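Local structure of tRNA(Phe) 7-((3-amino-3-carboxypropyl)-4-demethylwyosine(37)-N(4))-methyltransferase 1 (Pyrococcus horikoshii, 2IT2) at residues B[46-51]-B[108-113]; B[60-65]-B[73-78]; B[64-69]-B[100-105]; B[132-137]-B[144-149]. The protein probably methylates the N-4 position of a wyosine intermediate in tRNA(Phe), with S-adenosyl-L-methionine as methyl donor. All coordinates share one frame; numbering follows the deposited sequence.

In the fold
All four contacts lie on or against one curled antiparallel sheet, and strand 98-112 ties them together. Its far end pairs with 46-51 in contact 1, while its beginning receives the loop 64-69 in contact 3; the centres of these two lie about 28 Å apart, on opposite sides of the chain's centre. Contact 2 sits beside contact 3, about 7 Å between centres, joined where Met61 O meets Trp100 N at 2.8 Å. Contact 4 adjoins contact 1 at about 11 Å between centres, with Val110 O 2.8 Å from Val145 N. Between contacts 3 and 4, Ser105 OG approaches Ser149 N to 2.8 Å, and both contacts also touch the second subunit.

Contact 1: B[46-51]-B[108-113]; sequences ENYFTT and LHVGAK
Phe49 lays its ring over Gly111, the tightly packed part of this antiparallel pairing. A chi1 of 61° sets CG between the backbone N and the carbonyl carbon, and with chi2 at 82° the ring face meets Gly111 CA, 3.8 Å from the centroid in a CH-pi contact. Glycine suits this place because a beta carbon would have to occupy the volume taken by the ring. The two residues also exchange backbone hydrogen bonds, Gly111 N to Phe49 O at 2.8 Å and Phe49 N to Gly111 O at 3.2 Å. On the other face Tyr48 CB meets Val110 CG1 at 3.9 Å, and small Ala112 fits beside the tyrosine ring, whose hydroxyl bonds to Asp117 O. The ends are looser and partly exposed. There the fully extended Lys113 runs past Asn47, its CD 3.5 Å from OD1, a contact of its methylenes and not of its charge. At the other end Thr51 N bonds to His109 O at 3.0 Å, while the imidazole leads away to Glu146. Helix 11-27 covers the Phe49 face and helix 115-127 the Tyr48 face, so this is a cross-strand aromatic-glycine pair in an antiparallel sheet packed between helices.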
loop_
_atom_site.group_PDB
_atom_site.type_symbol
_atom_site.label_atom_id
_atom_site.label_comp_id
_atom_site.label_asym_id
_atom_site.label_seq_id
_atom_site.Cartn_x
_atom_site.Cartn_y
_atom_site.Cartn_z
ATOM N N GLU B 46 9.699 19.861 17.058
ATOM C CA GLU B 46 10.927 20.364 16.450
ATOM C C GLU B 46 11.529 19.584 15.282
ATOM O O GLU B 46 11.878 20.173 14.265
ATOM C CB GLU B 46 11.994 20.555 17.541
ATOM C CG GLU B 46 13.270 21.245 17.084
ATOM C CD GLU B 46 14.197 21.550 18.243
ATOM O OE1 GLU B 46 14.633 20.593 18.917
ATOM O OE2 GLU B 46 14.481 22.746 18.481
ATOM N N ASN B 47 11.626 18.266 15.402
ATOM C CA ASN B 47 12.251 17.464 14.356
ATOM C C ASN B 47 11.406 16.933 13.201
ATOM O O ASN B 47 11.863 16.051 12.468
ATOM C CB ASN B 47 12.994 16.297 14.997
ATOM C CG ASN B 47 14.008 16.757 16.010
ATOM O OD1 ASN B 47 14.619 17.809 15.843
ATOM N ND2 ASN B 47 14.201 15.973 17.063
ATOM N N TYR B 48 10.215 17.493 13.007
ATOM C CA TYR B 48 9.326 17.043 11.929
ATOM C C TYR B 48 8.588 18.210 11.279
ATOM O O TYR B 48 8.512 19.292 11.837
ATOM C CB TYR B 48 8.254 16.102 12.486
ATOM C CG TYR B 48 8.791 14.915 13.245
ATOM C CD1 TYR B 48 9.324 13.821 12.573
ATOM C CD2 TYR B 48 8.782 14.896 14.642
ATOM C CE1 TYR B 48 9.842 12.737 13.256
ATOM C CE2 TYR B 48 9.300 13.810 15.346
ATOM C CZ TYR B 48 9.839 12.733 14.642
ATOM O OH TYR B 48 10.464 11.696 15.304
ATOM N N PHE B 49 8.054 17.964 10.083
ATOM C CA PHE B 49 7.222 18.939 9.363
ATOM C C PHE B 49 6.326 18.131 8.435
ATOM O O PHE B 49 6.637 16.988 8.114
ATOM C CB PHE B 49 8.042 19.986 8.575
ATOM C CG PHE B 49 8.931 19.417 7.500
ATOM C CD1 PHE B 49 8.418 19.099 6.242
ATOM C CD2 PHE B 49 10.304 19.241 7.724
ATOM C CE1 PHE B 49 9.250 18.612 5.226
ATOM C CE2 PHE B 49 11.144 18.753 6.711
ATOM C CZ PHE B 49 10.617 18.439 5.459
ATOM N N THR B 50 5.201 18.702 8.020
ATOM C CA THR B 50 4.301 17.968 7.137
ATOM C C THR B 50 4.288 18.511 5.721
ATOM O O THR B 50 4.525 19.699 5.488
ATOM C CB THR B 50 2.844 17.966 7.661
ATOM O OG1 THR B 50 2.331 19.304 7.664
ATOM C CG2 THR B 50 2.772 17.392 9.073
ATOM N N THR B 51 4.045 17.616 4.771
ATOM C CA THR B 51 3.953 17.995 3.368
ATOM C C THR B 51 2.577 17.473 2.941
ATOM O O THR B 51 1.836 16.976 3.776
ATOM C CB THR B 51 5.106 17.366 2.524
ATOM O OG1 THR B 51 5.024 15.941 2.578
ATOM C CG2 THR B 51 6.474 17.806 3.065
ATOM N N LEU B 108 -0.336 10.459 5.163
ATOM C CA LEU B 108 0.353 11.633 5.684
ATOM C C LEU B 108 1.823 11.526 5.274
ATOM O O LEU B 108 2.422 10.440 5.325
ATOM C CB LEU B 108 0.236 11.695 7.221
ATOM C CG LEU B 108 -1.132 11.482 7.894
ATOM C CD1 LEU B 108 -0.961 11.443 9.404
ATOM C CD2 LEU B 108 -2.110 12.587 7.490
ATOM N N HIS B 109 2.390 12.635 4.819
ATOM C CA HIS B 109 3.795 12.665 4.446
ATOM C C HIS B 109 4.460 13.591 5.450
ATOM O O HIS B 109 4.030 14.737 5.629
ATOM C CB HIS B 109 3.961 13.161 3.010
ATOM C CG HIS B 109 3.601 12.132 1.986
ATOM N ND1 HIS B 109 3.545 12.411 0.633
ATOM C CD2 HIS B 109 3.312 10.818 2.108
ATOM C CE1 HIS B 109 3.239 11.310 -0.025
ATOM N NE2 HIS B 109 3.091 10.327 0.842
ATOM N N VAL B 110 5.485 13.072 6.127
ATOM C CA VAL B 110 6.178 13.840 7.154
ATOM C C VAL B 110 7.705 13.872 6.987
ATOM O O VAL B 110 8.350 12.834 6.859
ATOM C CB VAL B 110 5.846 13.280 8.565
ATOM C CG1 VAL B 110 6.472 14.156 9.620
ATOM C CG2 VAL B 110 4.331 13.212 8.800
ATOM N N GLY B 111 8.284 15.069 6.987
ATOM C CA GLY B 111 9.730 15.165 6.865
ATOM C C GLY B 111 10.342 15.003 8.251
ATOM O O GLY B 111 9.742 15.415 9.232
ATOM N N ALA B 112 11.522 14.386 8.328
ATOM C CA ALA B 112 12.202 14.171 9.610
ATOM C C ALA B 112 13.628 14.699 9.569
ATOM O O ALA B 112 14.294 14.633 8.538
ATOM C CB ALA B 112 12.208 12.673 9.965
ATOM N N LYS B 113 14.101 15.207 10.702
ATOM C CA LYS B 113 15.449 15.755 10.753
ATOM C C LYS B 113 16.592 14.725 10.684
ATOM O O LYS B 113 17.651 15.010 10.115
ATOM C CB LYS B 113 15.599 16.617 12.005
ATOM C CG LYS B 113 16.935 17.318 12.098
ATOM C CD LYS B 113 16.968 18.245 13.288
ATOM C CE LYS B 113 18.287 18.995 13.349
ATOM N NZ LYS B 113 18.319 19.970 14.475
#

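Contact 2: B[60-65]-B[73-78]; sequences VMEMPH and KWLGKW
Val60 pairs with two successive residues of 73-78. Its carbonyl O accepts from both Leu75 N at 2.8 Å and Gly76 N at 3.0 Å, both in the carbonyl plane, while Val60 N returns a bond to Gly76 O. Its CG2 reaches the edge of the Trp78 ring, 3.9 Å from CH2; glycine suits position 76 because a beta carbon there would run into that same CH2. Met61, a selenomethionine, points to the other face, its CB over the five-membered ring of Trp74, 4.1 Å from the centroid, in a CH-pi contact. Glu62 closes the pairing with N-to-O and O-to-N backbone bonds to Lys73, both 2.9 Å. Its CG, between the backbone N and the carbonyl carbon (chi1 51°), starts a side chain running beside that of Lys73; OE2 lies 3.8 Å from Lys73 CD, while OE1 is bonded by His94 and the backbone at Arg95. The one-residue shift, with Leu75 and Gly76 both facing Val60, is a classic beta bulge within the hairpin of strands 48-63 and 73-78.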
loop_
_atom_site.group_PDB
_atom_site.type_symbol
_atom_site.label_atom_id
_atom_site.label_comp_id
_atom_site.label_asym_id
_atom_site.label_seq_id
_atom_site.Cartn_x
_atom_site.Cartn_y
_atom_site.Cartn_z
ATOM N N VAL B 60 -16.597 7.303 -6.030
ATOM C CA VAL B 60 -17.305 6.579 -7.066
ATOM C C VAL B 60 -16.644 7.193 -8.281
ATOM O O VAL B 60 -16.801 8.388 -8.547
ATOM C CB VAL B 60 -18.804 6.872 -7.098
ATOM C CG1 VAL B 60 -19.384 6.317 -8.386
ATOM C CG2 VAL B 60 -19.487 6.222 -5.904
HETATM N N MSE B 61 -15.872 6.394 -9.002
HETATM C CA MSE B 61 -15.161 6.912 -10.154
HETATM C C MSE B 61 -15.094 5.935 -11.310
HETATM O O MSE B 61 -15.217 4.724 -11.127
HETATM C CB MSE B 61 -13.751 7.341 -9.731
HETATM C CG MSE B 61 -12.930 6.266 -9.040
HETATM SE SE MSE B 61 -12.049 5.075 -10.270
HETATM C CE MSE B 61 -10.303 5.880 -10.355
ATOM N N GLU B 62 -14.937 6.476 -12.512
ATOM C CA GLU B 62 -14.837 5.639 -13.694
ATOM C C GLU B 62 -13.462 5.760 -14.329
ATOM O O GLU B 62 -12.896 6.848 -14.423
ATOM C CB GLU B 62 -15.921 5.988 -14.723
ATOM C CG GLU B 62 -16.038 7.448 -15.096
ATOM C CD GLU B 62 -17.100 7.688 -16.166
ATOM O OE1 GLU B 62 -18.229 7.159 -16.032
ATOM O OE2 GLU B 62 -16.808 8.413 -17.140
HETATM N N MSE B 63 -12.923 4.623 -14.747
HETATM C CA MSE B 63 -11.609 4.582 -15.374
HETATM C C MSE B 63 -11.592 3.464 -16.409
HETATM O O MSE B 63 -12.367 2.517 -16.314
HETATM C CB MSE B 63 -10.528 4.357 -14.311
HETATM C CG MSE B 63 -10.679 3.085 -13.484
HETATM SE SE MSE B 63 -9.398 3.007 -12.031
HETATM C CE MSE B 63 -10.476 2.128 -10.700
ATOM N N PRO B 64 -10.706 3.561 -17.413
ATOM C CA PRO B 64 -10.621 2.534 -18.458
ATOM C C PRO B 64 -10.388 1.132 -17.910
ATOM O O PRO B 64 -11.072 0.181 -18.291
ATOM C CB PRO B 64 -9.467 3.025 -19.326
ATOM C CG PRO B 64 -8.591 3.745 -18.348
ATOM C CD PRO B 64 -9.597 4.524 -17.533
ATOM N N HIS B 65 -9.411 1.017 -17.016
ATOM C CA HIS B 65 -9.070 -0.250 -16.385
ATOM C C HIS B 65 -8.649 0.002 -14.943
ATOM O O HIS B 65 -8.085 1.046 -14.626
ATOM C CB HIS B 65 -7.939 -0.939 -17.149
ATOM C CG HIS B 65 -8.268 -1.219 -18.584
ATOM N ND1 HIS B 65 -8.394 -0.226 -19.522
ATOM C CD2 HIS B 65 -8.525 -2.386 -19.221
ATOM C CE1 HIS B 65 -8.714 -0.764 -20.689
ATOM N NE2 HIS B 65 -8.800 -2.070 -20.532
ATOM N N LYS B 73 -12.023 9.484 -13.742
ATOM C CA LYS B 73 -12.940 10.598 -13.556
ATOM C C LYS B 73 -13.804 10.352 -12.326
ATOM O O LYS B 73 -14.562 9.380 -12.276
ATOM C CB LYS B 73 -13.838 10.758 -14.784
ATOM C CG LYS B 73 -14.875 11.863 -14.647
ATOM C CD LYS B 73 -15.826 11.880 -15.828
ATOM C CE LYS B 73 -16.929 12.910 -15.632
ATOM N NZ LYS B 73 -16.417 14.309 -15.588
ATOM N N TRP B 74 -13.687 11.230 -11.335
ATOM C CA TRP B 74 -14.479 11.091 -10.121
ATOM C C TRP B 74 -15.905 11.626 -10.302
ATOM O O TRP B 74 -16.135 12.792 -10.601
ATOM C CB TRP B 74 -13.769 11.870 -9.011
ATOM C CG TRP B 74 -12.680 11.055 -8.423
ATOM C CD1 TRP B 74 -12.753 10.283 -7.243
ATOM C CD2 TRP B 74 -11.313 10.944 -8.905
ATOM N NE1 TRP B 74 -11.570 9.692 -6.934
ATOM C CE2 TRP B 74 -10.617 10.111 -7.992
ATOM C CE3 TRP B 74 -10.629 11.470 -9.999
ATOM C CZ2 TRP B 74 -9.277 9.820 -8.197
ATOM C CZ3 TRP B 74 -9.288 11.179 -10.206
ATOM C CH2 TRP B 74 -8.608 10.352 -9.295
ATOM N N LEU B 75 -16.879 10.710 -10.156
ATOM C CA LEU B 75 -18.276 11.130 -10.190
ATOM C C LEU B 75 -18.734 11.586 -8.806
ATOM O O LEU B 75 -19.636 12.396 -8.638
ATOM C CB LEU B 75 -19.117 9.938 -10.643
ATOM C CG LEU B 75 -18.622 9.362 -11.969
ATOM C CD1 LEU B 75 -19.470 8.182 -12.450
ATOM C CD2 LEU B 75 -18.636 10.394 -13.095
ATOM N N GLY B 76 -18.093 10.984 -7.790
ATOM C CA GLY B 76 -18.363 11.374 -6.418
ATOM C C GLY B 76 -17.121 11.171 -5.554
ATOM O O GLY B 76 -16.388 10.201 -5.699
ATOM N N LYS B 77 -16.812 12.110 -4.665
ATOM C CA LYS B 77 -15.606 12.016 -3.840
ATOM C C LYS B 77 -15.910 12.598 -2.465
ATOM O O LYS B 77 -16.286 13.763 -2.342
ATOM C CB LYS B 77 -14.448 12.772 -4.515
ATOM C CG LYS B 77 -13.087 12.645 -3.822
ATOM C CD LYS B 77 -11.946 13.152 -4.714
ATOM C CE LYS B 77 -12.110 14.614 -5.101
ATOM N NZ LYS B 77 -11.027 15.067 -6.026
ATOM N N TRP B 78 -15.751 11.786 -1.427
ATOM C CA TRP B 78 -16.030 12.212 -0.066
ATOM C C TRP B 78 -14.901 11.815 0.882
ATOM O O TRP B 78 -14.321 10.742 0.794
ATOM C CB TRP B 78 -17.325 11.537 0.385
ATOM C CG TRP B 78 -18.384 11.722 -0.630
ATOM C CD1 TRP B 78 -19.247 12.830 -0.755
ATOM C CD2 TRP B 78 -18.802 10.754 -1.621
ATOM N NE1 TRP B 78 -20.176 12.656 -1.732
ATOM C CE2 TRP B 78 -19.912 11.312 -2.303
ATOM C CE3 TRP B 78 -18.347 9.489 -1.975
ATOM C CZ2 TRP B 78 -20.530 10.600 -3.315
ATOM C CZ3 TRP B 78 -18.967 8.775 -2.989
ATOM C CH2 TRP B 78 -20.070 9.335 -3.658
#

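Contact 3: B[64-69]-B[100-105]; sequences PHFGDK and WFLVRS
Trp100 presents one indole face to Phe66, whose CD1 stands over the centre of the ring system, 3.5 Å above its plane. The two rings are inclined at 44°, neither stacked nor edge-to-face, with the phenyl and indole six-membered centroids 4.5 Å apart. At the edge of the Phe66 ring lies Leu102 CD2, 4.3 Å from CE1, the branched leucine end filling in beside the two flat rings. Phe66 CG is anti to the backbone N (chi1 -177°), with CB and CD1 both reaching the Trp100 face. A type II turn from His65 to Asp68 uses Gly67, whose backbone angles suit glycine. Lys69 reaches tip to tip toward Arg104, bringing NZ within 3.5 Å of NH2. Asp154, salt-bridged to that NH2, probably eases the repulsion, while Arg104 NH1 bonds to Val103 O. The loop lies against strand 98-112, which runs between strands 48-63 and 153-159 with helix 167-194 on its Phe101 and Val103 side, while Arg152 and Ile176 of the second subunit pack on Phe66 and Trp100.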
loop_
_atom_site.group_PDB
_atom_site.type_symbol
_atom_site.label_atom_id
_atom_site.label_comp_id
_atom_site.label_asym_id
_atom_site.label_seq_id
_atom_site.Cartn_x
_atom_site.Cartn_y
_atom_site.Cartn_z
ATOM N N PRO B 64 -10.706 3.561 -17.413
ATOM C CA PRO B 64 -10.621 2.534 -18.458
ATOM C C PRO B 64 -10.388 1.132 -17.910
ATOM O O PRO B 64 -11.072 0.181 -18.291
ATOM C CB PRO B 64 -9.467 3.025 -19.326
ATOM C CG PRO B 64 -8.591 3.745 -18.348
ATOM C CD PRO B 64 -9.597 4.524 -17.533
ATOM N N HIS B 65 -9.411 1.017 -17.016
ATOM C CA HIS B 65 -9.070 -0.250 -16.385
ATOM C C HIS B 65 -8.649 0.002 -14.943
ATOM O O HIS B 65 -8.085 1.046 -14.626
ATOM C CB HIS B 65 -7.939 -0.939 -17.149
ATOM C CG HIS B 65 -8.268 -1.219 -18.584
ATOM N ND1 HIS B 65 -8.394 -0.226 -19.522
ATOM C CD2 HIS B 65 -8.525 -2.386 -19.221
ATOM C CE1 HIS B 65 -8.714 -0.764 -20.689
ATOM N NE2 HIS B 65 -8.800 -2.070 -20.532
ATOM N N PHE B 66 -8.927 -0.959 -14.072
ATOM C CA PHE B 66 -8.587 -0.825 -12.664
ATOM C C PHE B 66 -7.105 -0.523 -12.472
ATOM O O PHE B 66 -6.257 -1.109 -13.139
ATOM C CB PHE B 66 -8.949 -2.108 -11.920
ATOM C CG PHE B 66 -8.701 -2.040 -10.441
ATOM C CD1 PHE B 66 -9.525 -1.286 -9.611
ATOM C CD2 PHE B 66 -7.628 -2.719 -9.879
ATOM C CE1 PHE B 66 -9.278 -1.209 -8.239
ATOM C CE2 PHE B 66 -7.377 -2.648 -8.519
ATOM C CZ PHE B 66 -8.199 -1.893 -7.696
ATOM N N GLY B 67 -6.799 0.390 -11.555
ATOM C CA GLY B 67 -5.414 0.745 -11.297
ATOM C C GLY B 67 -4.915 1.915 -12.124
ATOM O O GLY B 67 -3.901 2.529 -11.798
ATOM N N ASP B 68 -5.637 2.234 -13.195
ATOM C CA ASP B 68 -5.258 3.331 -14.079
ATOM C C ASP B 68 -5.874 4.655 -13.630
ATOM O O ASP B 68 -6.711 5.226 -14.327
ATOM C CB ASP B 68 -5.700 3.018 -15.512
ATOM C CG ASP B 68 -5.042 3.921 -16.533
ATOM O OD1 ASP B 68 -4.313 4.845 -16.120
ATOM O OD2 ASP B 68 -5.250 3.709 -17.748
ATOM N N LYS B 69 -5.451 5.148 -12.470
ATOM C CA LYS B 69 -5.984 6.401 -11.944
ATOM C C LYS B 69 -5.323 7.605 -12.601
ATOM O O LYS B 69 -4.238 7.491 -13.174
ATOM C CB LYS B 69 -5.781 6.468 -10.429
ATOM C CG LYS B 69 -6.385 5.297 -9.673
ATOM C CD LYS B 69 -6.188 5.445 -8.175
ATOM C CE LYS B 69 -6.630 4.188 -7.440
ATOM N NZ LYS B 69 -8.030 3.802 -7.766
ATOM N N TRP B 100 -16.172 2.161 -10.468
ATOM C CA TRP B 100 -15.691 1.584 -9.215
ATOM C C TRP B 100 -16.094 2.353 -7.966
ATOM O O TRP B 100 -16.215 3.585 -7.988
ATOM C CB TRP B 100 -14.156 1.500 -9.219
ATOM C CG TRP B 100 -13.582 0.465 -10.147
ATOM C CD1 TRP B 100 -13.302 0.616 -11.481
ATOM C CD2 TRP B 100 -13.274 -0.896 -9.822
ATOM N NE1 TRP B 100 -12.843 -0.572 -12.003
ATOM C CE2 TRP B 100 -12.820 -1.516 -11.013
ATOM C CE3 TRP B 100 -13.344 -1.652 -8.647
ATOM C CZ2 TRP B 100 -12.432 -2.862 -11.054
ATOM C CZ3 TRP B 100 -12.957 -2.990 -8.687
ATOM C CH2 TRP B 100 -12.511 -3.581 -9.890
ATOM N N PHE B 101 -16.318 1.613 -6.888
ATOM C CA PHE B 101 -16.601 2.223 -5.601
ATOM C C PHE B 101 -15.289 1.950 -4.860
ATOM O O PHE B 101 -14.898 0.790 -4.683
ATOM C CB PHE B 101 -17.787 1.534 -4.911
ATOM C CG PHE B 101 -18.122 2.117 -3.559
ATOM C CD1 PHE B 101 -17.393 1.745 -2.429
ATOM C CD2 PHE B 101 -19.148 3.048 -3.423
ATOM C CE1 PHE B 101 -17.675 2.296 -1.186
ATOM C CE2 PHE B 101 -19.439 3.610 -2.180
ATOM C CZ PHE B 101 -18.706 3.232 -1.061
ATOM N N LEU B 102 -14.599 3.006 -4.444
ATOM C CA LEU B 102 -13.311 2.849 -3.777
ATOM C C LEU B 102 -13.263 3.461 -2.382
ATOM O O LEU B 102 -13.900 4.485 -2.112
ATOM C CB LEU B 102 -12.191 3.507 -4.609
ATOM C CG LEU B 102 -12.094 3.169 -6.104
ATOM C CD1 LEU B 102 -11.031 4.035 -6.775
ATOM C CD2 LEU B 102 -11.777 1.696 -6.283
ATOM N N VAL B 103 -12.520 2.803 -1.503
ATOM C CA VAL B 103 -12.270 3.319 -0.162
ATOM C C VAL B 103 -10.747 3.306 -0.017
ATOM O O VAL B 103 -10.107 2.276 -0.253
ATOM C CB VAL B 103 -12.890 2.455 0.948
ATOM C CG1 VAL B 103 -12.490 3.011 2.308
ATOM C CG2 VAL B 103 -14.391 2.472 0.832
ATOM N N ARG B 104 -10.173 4.450 0.352
ATOM C CA ARG B 104 -8.724 4.576 0.521
ATOM C C ARG B 104 -8.351 5.199 1.858
ATOM O O ARG B 104 -9.013 6.118 2.340
ATOM C CB ARG B 104 -8.120 5.416 -0.607
ATOM C CG ARG B 104 -8.223 4.761 -1.969
ATOM C CD ARG B 104 -7.337 3.527 -2.050
ATOM N NE ARG B 104 -7.345 2.925 -3.381
ATOM C CZ ARG B 104 -8.246 2.042 -3.799
ATOM N NH1 ARG B 104 -9.215 1.653 -2.986
ATOM N NH2 ARG B 104 -8.179 1.555 -5.035
ATOM N N SER B 105 -7.263 4.693 2.429
ATOM C CA SER B 105 -6.749 5.152 3.721
ATOM C C SER B 105 -6.164 6.552 3.684
ATOM O O SER B 105 -5.763 7.038 2.623
ATOM C CB SER B 105 -5.657 4.188 4.207
ATOM O OG SER B 105 -4.810 4.815 5.167
#

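Contact 4: B[132-137]-B[144-149]; sequences YSNIKS and IVEIRS
From Tyr132 opposite Arg148 to Ser137 opposite Ile144 the backbones run antiparallel but strongly twisted, the axes of strands 134-137 and 144-148 lying 127° apart. Asn134 and Glu146 exchange two backbone hydrogen bonds, and their side chains lie side by side on one face. A water sits between Asn134 OD1 and Glu146 OE1, but its contact with OD1 is very short and its proton sharing doubtful. Glu146 OE2 bonds to His109 NE2 and makes a long salt bridge to Lys136 NZ at 4.0 Å; together these would favour the charged carboxylate. Beyond Ile135, which meets Val145 on the face toward helix 115-127, the register slips: Lys136 N bonds to Ile144 O at 2.9 Å and Ser137 N weakly to the same oxygen, a classic beta bulge in the hairpin of strands 134-138 and 143-148. Ser137 is small enough to set OG against Ile144 CB, at 3.6 Å. At the open end of the hairpin Ser133 OG turns to Phe130 O and receives only a weak bond from Arg148 N. Tyr132 crosses the Arg148 side chain, which bends at chi3 to set NE, while chi4 (79°) sets CZ, 3.5 Å from Tyr132 CD2; ring and guanidinium planes are 26° apart, with CD2 over one guanidinium face, 3.3 Å from NH1. Across the dimer each Tyr132 makes a cation-pi contact with Arg148 of the other chain.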
loop_
_atom_site.group_PDB
_atom_site.type_symbol
_atom_site.label_atom_id
_atom_site.label_comp_id
_atom_site.label_asym_id
_atom_site.label_seq_id
_atom_site.Cartn_x
_atom_site.Cartn_y
_atom_site.Cartn_z
ATOM N N TYR B 132 0.969 0.397 7.424
ATOM C CA TYR B 132 1.736 0.660 6.214
ATOM C C TYR B 132 2.592 1.923 6.302
ATOM O O TYR B 132 2.750 2.648 5.323
ATOM C CB TYR B 132 0.815 0.729 4.988
ATOM C CG TYR B 132 0.241 -0.608 4.562
ATOM C CD1 TYR B 132 0.983 -1.784 4.691
ATOM C CD2 TYR B 132 -1.023 -0.690 3.974
ATOM C CE1 TYR B 132 0.479 -3.009 4.245
ATOM C CE2 TYR B 132 -1.533 -1.906 3.522
ATOM C CZ TYR B 132 -0.778 -3.060 3.659
ATOM O OH TYR B 132 -1.271 -4.258 3.195
ATOM N N SER B 133 3.155 2.186 7.475
ATOM C CA SER B 133 3.996 3.358 7.635
ATOM C C SER B 133 5.454 2.971 7.416
ATOM O O SER B 133 5.882 1.875 7.810
ATOM C CB SER B 133 3.792 3.965 9.024
ATOM O OG SER B 133 2.437 4.380 9.195
ATOM N N ASN B 134 6.225 3.866 6.806
ATOM C CA ASN B 134 7.624 3.553 6.521
ATOM C C ASN B 134 8.398 4.777 6.049
ATOM O O ASN B 134 7.885 5.886 6.094
ATOM C CB ASN B 134 7.673 2.468 5.440
ATOM C CG ASN B 134 6.749 2.773 4.272
ATOM O OD1 ASN B 134 6.833 3.836 3.655
ATOM N ND2 ASN B 134 5.854 1.834 3.964
ATOM N N ILE B 135 9.646 4.588 5.628
ATOM C CA ILE B 135 10.419 5.705 5.108
ATOM C C ILE B 135 10.286 5.596 3.598
ATOM O O ILE B 135 10.823 4.679 2.984
ATOM C CB ILE B 135 11.887 5.620 5.523
ATOM C CG1 ILE B 135 11.983 5.842 7.039
ATOM C CG2 ILE B 135 12.703 6.628 4.720
ATOM C CD1 ILE B 135 13.351 5.569 7.628
ATOM N N LYS B 136 9.541 6.532 3.017
ATOM C CA LYS B 136 9.247 6.564 1.583
ATOM C C LYS B 136 10.428 6.998 0.736
ATOM O O LYS B 136 10.708 6.418 -0.314
ATOM C CB LYS B 136 8.057 7.518 1.330
ATOM C CG LYS B 136 7.642 7.715 -0.137
ATOM C CD LYS B 136 6.640 8.867 -0.282
ATOM C CE LYS B 136 6.216 9.061 -1.730
ATOM N NZ LYS B 136 5.572 7.847 -2.300
ATOM N N SER B 137 11.142 8.010 1.202
ATOM C CA SER B 137 12.245 8.513 0.421
ATOM C C SER B 137 13.320 9.226 1.225
ATOM O O SER B 137 13.060 9.794 2.282
ATOM C CB SER B 137 11.689 9.454 -0.656
ATOM O OG SER B 137 10.896 10.488 -0.089
ATOM N N ILE B 144 11.409 11.639 3.856
ATOM C CA ILE B 144 9.960 11.597 4.051
ATOM C C ILE B 144 9.499 10.267 4.607
ATOM O O ILE B 144 9.895 9.199 4.128
ATOM C CB ILE B 144 9.186 11.857 2.711
ATOM C CG1 ILE B 144 9.511 13.253 2.161
ATOM C CG2 ILE B 144 7.669 11.701 2.919
ATOM C CD1 ILE B 144 9.134 14.391 3.069
ATOM N N VAL B 145 8.688 10.368 5.653
ATOM C CA VAL B 145 8.054 9.231 6.295
ATOM C C VAL B 145 6.610 9.262 5.773
ATOM O O VAL B 145 5.995 10.332 5.691
ATOM C CB VAL B 145 8.013 9.401 7.823
ATOM C CG1 VAL B 145 7.016 8.432 8.424
ATOM C CG2 VAL B 145 9.400 9.159 8.403
ATOM N N GLU B 146 6.086 8.106 5.382
ATOM C CA GLU B 146 4.698 8.009 4.905
ATOM C C GLU B 146 3.935 7.207 5.942
ATOM O O GLU B 146 4.404 6.155 6.383
ATOM C CB GLU B 146 4.620 7.289 3.556
ATOM C CG GLU B 146 3.215 7.158 2.982
ATOM C CD GLU B 146 3.244 6.627 1.567
ATOM O OE1 GLU B 146 3.578 5.437 1.387
ATOM O OE2 GLU B 146 2.946 7.400 0.632
ATOM N N ILE B 147 2.770 7.717 6.341
ATOM C CA ILE B 147 1.895 7.070 7.323
ATOM C C ILE B 147 0.626 6.665 6.573
ATOM O O ILE B 147 -0.021 7.499 5.934
ATOM C CB ILE B 147 1.558 8.051 8.466
ATOM C CG1 ILE B 147 2.848 8.440 9.196
ATOM C CG2 ILE B 147 0.530 7.441 9.420
ATOM C CD1 ILE B 147 2.652 9.481 10.275
ATOM N N ARG B 148 0.276 5.386 6.643
ATOM C CA ARG B 148 -0.881 4.876 5.915
ATOM C C ARG B 148 -1.415 3.618 6.586
ATOM O O ARG B 148 -0.654 2.877 7.212
ATOM C CB ARG B 148 -0.445 4.578 4.476
ATOM C CG ARG B 148 -1.554 4.231 3.507
ATOM C CD ARG B 148 -1.017 4.224 2.079
ATOM N NE ARG B 148 -0.057 3.150 1.849
ATOM C CZ ARG B 148 -0.379 1.878 1.624
ATOM N NH1 ARG B 148 -1.649 1.492 1.591
ATOM N NH2 ARG B 148 0.583 0.986 1.437
ATOM N N SER B 149 -2.720 3.381 6.446
ATOM C CA SER B 149 -3.385 2.217 7.032
ATOM C C SER B 149 -3.633 1.161 5.953
ATOM O O SER B 149 -3.529 1.446 4.757
ATOM C CB SER B 149 -4.715 2.639 7.678
ATOM O OG SER B 149 -5.189 1.655 8.590
HETATM O O HOH W 1 6.165 4.758 1.381
#